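Local coordinates for periplasmic binding protein (Xylanimonas cellulosilytica, PDB 4MX8) that is probably the solute-binding component of a bacterial import system, of the family whose members carry iron-siderophore complexes or vitamin B12, at residues Arg208-Ile212 with Trp292-Phe296; Ile169-Lys173 with Asp214-Val218. The contacts are given in a common frame with arbitrary orientation. Where two conformers were deposited one is given. Numbering follows the deposited sequence.

How the contacts relate
Following the chain from the N terminus, the first segment met is Ile169-Lys173, on helix 155-179. The chain then passes strands 183-189 and 192-195 and enters helix 207-214, which carries Arg208-Ile212. Asp214-Val218 follows and packs back on Ile169-Lys173, so contact 2 closes a loop of 40 residues. Contact 1 closes later, when helix 289-295 brings Trp292-Phe296 to Arg208-Ile212 across 79 residues. The two closures cross: Arg208-Ile212 falls between the segments of contact 2, but its partner Trp292-Phe296 lies beyond Asp214-Val218, so the segments alternate. Their centres are about 14 Å apart. Trp292 CH2 touches Phe216 CE2 at 3.7 Å. Both contacts also meet helix 299-309, through Met305 and Val309.

Contact 1. Residues Arg208-Ile212 with Trp292-Phe296; sequences RGGLI and WYIVF
Arg208, Trp292 and Phe296 make most of this contact, which buries 345 Å². Arg208-Ile212 is helical. Trp292-Val295 is the end of a helix with a wider pi-type turn, and Phe296 leaves it with positive phi (40/66). The closest CA atoms are those of Arg208 and Phe296, 7.1 Å apart. Arg208 extends toward the second helix with chi1 and chi2 both t. With chi1 p (75°), Phe296 presents a ring face to Arg208 CD, a CH-pi contact 4.1 Å from the centroid. Arg208 CD is also 3.6 Å from Trp292 O. Chi3 p turns the Arg208 guanidinium so that one face meets Tyr293, with NH2 3.4 Å from CE1. Arg114 donates a hydrogen bond to Tyr293 O. Both helices belong to the lobe built on strands 183-189, 192-195, 246-251 and 284-287, probably the C-terminal lobe of a TroA-like fold. The CA-to-CB bond of Trp292 points sideways, but with chi1 m and chi2 78° its ring end approaches the first helix. Trp292 CE3 is 3.9 Å from Leu211 CD2, and CZ3 is 4.2 Å from Ile212 CG1. Trp292 NE1 is hydrogen-bonded to Asp308, on helix 299-309.

Contact 2. Residues Ile169-Lys173 with Asp214-Val218; sequences IAEAK and DVFGV
A regular helical turn, Ile169-Lys173, faces the end of another helix. Lys173 N donates a hydrogen bond to Ile169 O at 2.9 Å. Asp214 ends helix 207-214; Val215 and Phe216 stay near helical angles, and Gly217 is the first to leave them, with positive phi (84/16). A CB there would jam against the preceding carbonyl, which calls for glycine. The closest CA atoms are those of Lys173 and Phe216, 4.9 Å apart. The main bump is the Phe216 ring (chi1 m, chi2 -78°). It fills the hollow left by the small Ala172, whose CB meets the ring edge at CD1, 3.7 Å away. Ile169 (chi1 m, chi2 t) borders the same hollow, with CG1 4.4 Å from Phe216 CE1. Its CD1 lies 4.1 Å from Val215 CG1. Lys173 CD is 3.3 Å from Val215 O, and CG is 3.5 Å from Phe216 O. One water donates to Lys173 O (3.0 Å) and to Phe216 O (2.9 Å), bridging the backbones. Met305 and Val309 of helix 299-309 also touch Phe216. The end of helix 207-214, in the C-terminal lobe, thus packs on the 25-residue helix 155-179, probably the long helix that links the two lobes in TroA-like binding proteins.

Contact 1. Residues Arg208-Ile212 with Trp292-Phe296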
# COMPACT_ATOMS: atom_id res chain seq x y z
N ARG A 208 -5.81 0.97 4.62
CA ARG A 208 -5.16 -0.25 4.15
C ARG A 208 -5.91 -1.51 4.51
O ARG A 208 -6.08 -2.40 3.68
CB ARG A 208 -3.74 -0.34 4.70
CG ARG A 208 -2.94 -1.44 4.08
CD ARG A 208 -1.54 -1.44 4.61
NE ARG A 208 -1.51 -1.68 6.04
CZ ARG A 208 -0.49 -1.34 6.81
NH1 ARG A 208 0.56 -0.73 6.27
NH2 ARG A 208 -0.53 -1.58 8.12
N GLY A 209 -6.37 -1.59 5.75
CA GLY A 209 -7.12 -2.75 6.16
C GLY A 209 -8.40 -2.87 5.36
O GLY A 209 -8.77 -3.96 4.94
N GLY A 210 -9.06 -1.74 5.14
CA GLY A 210 -10.36 -1.73 4.49
C GLY A 210 -10.36 -1.94 2.99
O GLY A 210 -11.42 -2.12 2.40
N LEU A 211 -9.17 -1.93 2.38
CA LEU A 211 -9.01 -2.03 0.93
C LEU A 211 -9.88 -3.10 0.26
O LEU A 211 -10.60 -2.85 -0.70
CB LEU A 211 -7.55 -2.31 0.61
CG LEU A 211 -6.85 -1.48 -0.44
CD1 LEU A 211 -6.99 -0.02 -0.12
CD2 LEU A 211 -5.40 -1.88 -0.42
N ILE A 212 -9.79 -4.31 0.80
CA ILE A 212 -10.53 -5.45 0.29
C ILE A 212 -12.07 -5.18 0.24
O ILE A 212 -12.77 -5.65 -0.65
CB ILE A 212 -10.13 -6.70 1.12
CG1 ILE A 212 -9.64 -7.82 0.21
CG2 ILE A 212 -11.19 -7.13 2.12
CD1 ILE A 212 -10.70 -8.36 -0.72
N TRP A 292 0.10 -5.83 -0.73
CA TRP A 292 -0.96 -5.35 0.14
C TRP A 292 -0.50 -4.73 1.46
O TRP A 292 -1.24 -3.95 2.06
CB TRP A 292 -1.96 -6.46 0.42
CG TRP A 292 -2.73 -6.91 -0.77
CD1 TRP A 292 -2.29 -7.75 -1.76
CD2 TRP A 292 -4.09 -6.58 -1.10
NE1 TRP A 292 -3.29 -7.95 -2.68
CE2 TRP A 292 -4.40 -7.25 -2.30
CE3 TRP A 292 -5.07 -5.78 -0.49
CZ2 TRP A 292 -5.66 -7.15 -2.91
CZ3 TRP A 292 -6.31 -5.68 -1.09
CH2 TRP A 292 -6.59 -6.37 -2.29
N TYR A 293 0.69 -5.05 1.94
CA TYR A 293 1.08 -4.52 3.24
C TYR A 293 2.28 -3.56 3.23
O TYR A 293 2.28 -2.59 3.97
CB TYR A 293 1.32 -5.66 4.21
CG TYR A 293 1.80 -5.21 5.57
CD1 TYR A 293 0.90 -4.86 6.55
CD2 TYR A 293 3.15 -5.12 5.88
CE1 TYR A 293 1.32 -4.44 7.78
CE2 TYR A 293 3.57 -4.70 7.10
CZ TYR A 293 2.65 -4.37 8.05
OH TYR A 293 3.06 -3.96 9.30
N ILE A 294 3.29 -3.83 2.42
CA ILE A 294 4.49 -2.96 2.42
C ILE A 294 4.33 -1.75 1.50
O ILE A 294 4.46 -0.62 1.93
CB ILE A 294 5.77 -3.72 2.03
CG1 ILE A 294 6.13 -4.74 3.11
CG2 ILE A 294 6.91 -2.75 1.80
CD1 ILE A 294 6.50 -4.12 4.41
N VAL A 295 4.03 -2.02 0.24
CA VAL A 295 3.88 -0.97 -0.77
C VAL A 295 2.56 -0.22 -0.67
O VAL A 295 2.54 1.01 -0.45
CB VAL A 295 4.00 -1.55 -2.18
CG1 VAL A 295 3.91 -0.45 -3.19
CG2 VAL A 295 5.30 -2.32 -2.31
N PHE A 296 1.46 -0.97 -0.76
CA PHE A 296 0.07 -0.48 -0.71
C PHE A 296 -0.21 0.84 -1.45
O PHE A 296 -0.56 1.86 -0.86
CB PHE A 296 -0.52 -0.52 0.73
CG PHE A 296 -0.01 0.56 1.66
CD1 PHE A 296 1.26 0.49 2.22
CD2 PHE A 296 -0.83 1.62 2.02
CE1 PHE A 296 1.71 1.49 3.08
CE2 PHE A 296 -0.38 2.61 2.87
CZ PHE A 296 0.89 2.54 3.41

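Contact 2. Residues Ile169-Lys173 with Asp214-Val218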
# COMPACT_ATOMS: atom_id res chain seq x y z
N ILE A 169 -9.92 -2.57 -11.90
CA ILE A 169 -10.64 -2.55 -10.64
C ILE A 169 -12.12 -2.92 -10.84
O ILE A 169 -12.67 -3.73 -10.10
CB ILE A 169 -10.50 -1.20 -9.96
CG1 ILE A 169 -9.09 -1.09 -9.39
CG2 ILE A 169 -11.49 -1.06 -8.84
CD1 ILE A 169 -8.89 0.15 -8.61
N ALA A 170 -12.74 -2.35 -11.86
CA ALA A 170 -14.13 -2.67 -12.15
C ALA A 170 -14.28 -4.13 -12.51
O ALA A 170 -15.28 -4.75 -12.15
CB ALA A 170 -14.64 -1.82 -13.25
N GLU A 171 -13.29 -4.69 -13.21
CA GLU A 171 -13.29 -6.10 -13.55
C GLU A 171 -13.31 -6.97 -12.31
O GLU A 171 -14.11 -7.90 -12.21
CB GLU A 171 -12.06 -6.46 -14.39
CG GLU A 171 -12.05 -7.91 -14.89
CD GLU A 171 -10.75 -8.28 -15.63
OE1 GLU A 171 -9.83 -7.43 -15.69
OE2 GLU A 171 -10.65 -9.44 -16.14
N ALA A 172 -12.45 -6.65 -11.34
CA ALA A 172 -12.39 -7.39 -10.09
C ALA A 172 -13.66 -7.23 -9.25
O ALA A 172 -14.21 -8.21 -8.76
CB ALA A 172 -11.18 -6.97 -9.29
N LYS A 173 -14.13 -5.99 -9.08
CA LYS A 173 -15.41 -5.77 -8.39
C LYS A 173 -16.53 -6.64 -8.98
O LYS A 173 -17.33 -7.23 -8.24
CB LYS A 173 -15.80 -4.29 -8.41
CG LYS A 173 -14.98 -3.41 -7.50
CD LYS A 173 -15.28 -1.93 -7.74
CE LYS A 173 -16.70 -1.59 -7.38
NZ LYS A 173 -17.09 -0.23 -7.83
N ASP A 214 -13.42 -1.82 0.66
CA ASP A 214 -13.69 -0.44 0.24
C ASP A 214 -13.51 -0.18 -1.26
O ASP A 214 -14.30 0.54 -1.87
CB ASP A 214 -12.80 0.52 1.02
CG ASP A 214 -13.10 0.53 2.52
OD1 ASP A 214 -14.28 0.30 2.91
OD2 ASP A 214 -12.15 0.76 3.31
N VAL A 215 -12.47 -0.78 -1.82
CA VAL A 215 -12.16 -0.71 -3.24
C VAL A 215 -12.80 -1.86 -4.05
O VAL A 215 -13.43 -1.63 -5.08
CB VAL A 215 -10.64 -0.77 -3.43
CG1 VAL A 215 -10.28 -0.95 -4.91
CG2 VAL A 215 -9.99 0.44 -2.82
N PHE A 216 -12.62 -3.09 -3.58
CA PHE A 216 -13.06 -4.26 -4.33
C PHE A 216 -14.47 -4.77 -4.02
O PHE A 216 -15.03 -5.59 -4.75
CB PHE A 216 -12.01 -5.37 -4.23
CG PHE A 216 -10.69 -4.98 -4.83
CD1 PHE A 216 -10.50 -5.01 -6.20
CD2 PHE A 216 -9.66 -4.53 -4.03
CE1 PHE A 216 -9.29 -4.62 -6.75
CE2 PHE A 216 -8.45 -4.16 -4.57
CZ PHE A 216 -8.26 -4.21 -5.93
N GLY A 217 -15.06 -4.28 -2.93
CA GLY A 217 -16.47 -4.50 -2.70
C GLY A 217 -16.91 -5.80 -2.06
O GLY A 217 -18.09 -6.14 -2.12
N VAL A 218 -15.99 -6.53 -1.45
CA VAL A 218 -16.35 -7.68 -0.65
C VAL A 218 -17.30 -7.22 0.47
O VAL A 218 -16.99 -6.29 1.21
CB VAL A 218 -15.09 -8.29 -0.02
CG1 VAL A 218 -15.47 -9.39 0.95
CG2 VAL A 218 -14.16 -8.82 -1.09
O HOH W 1 -17.71 -5.64 -5.77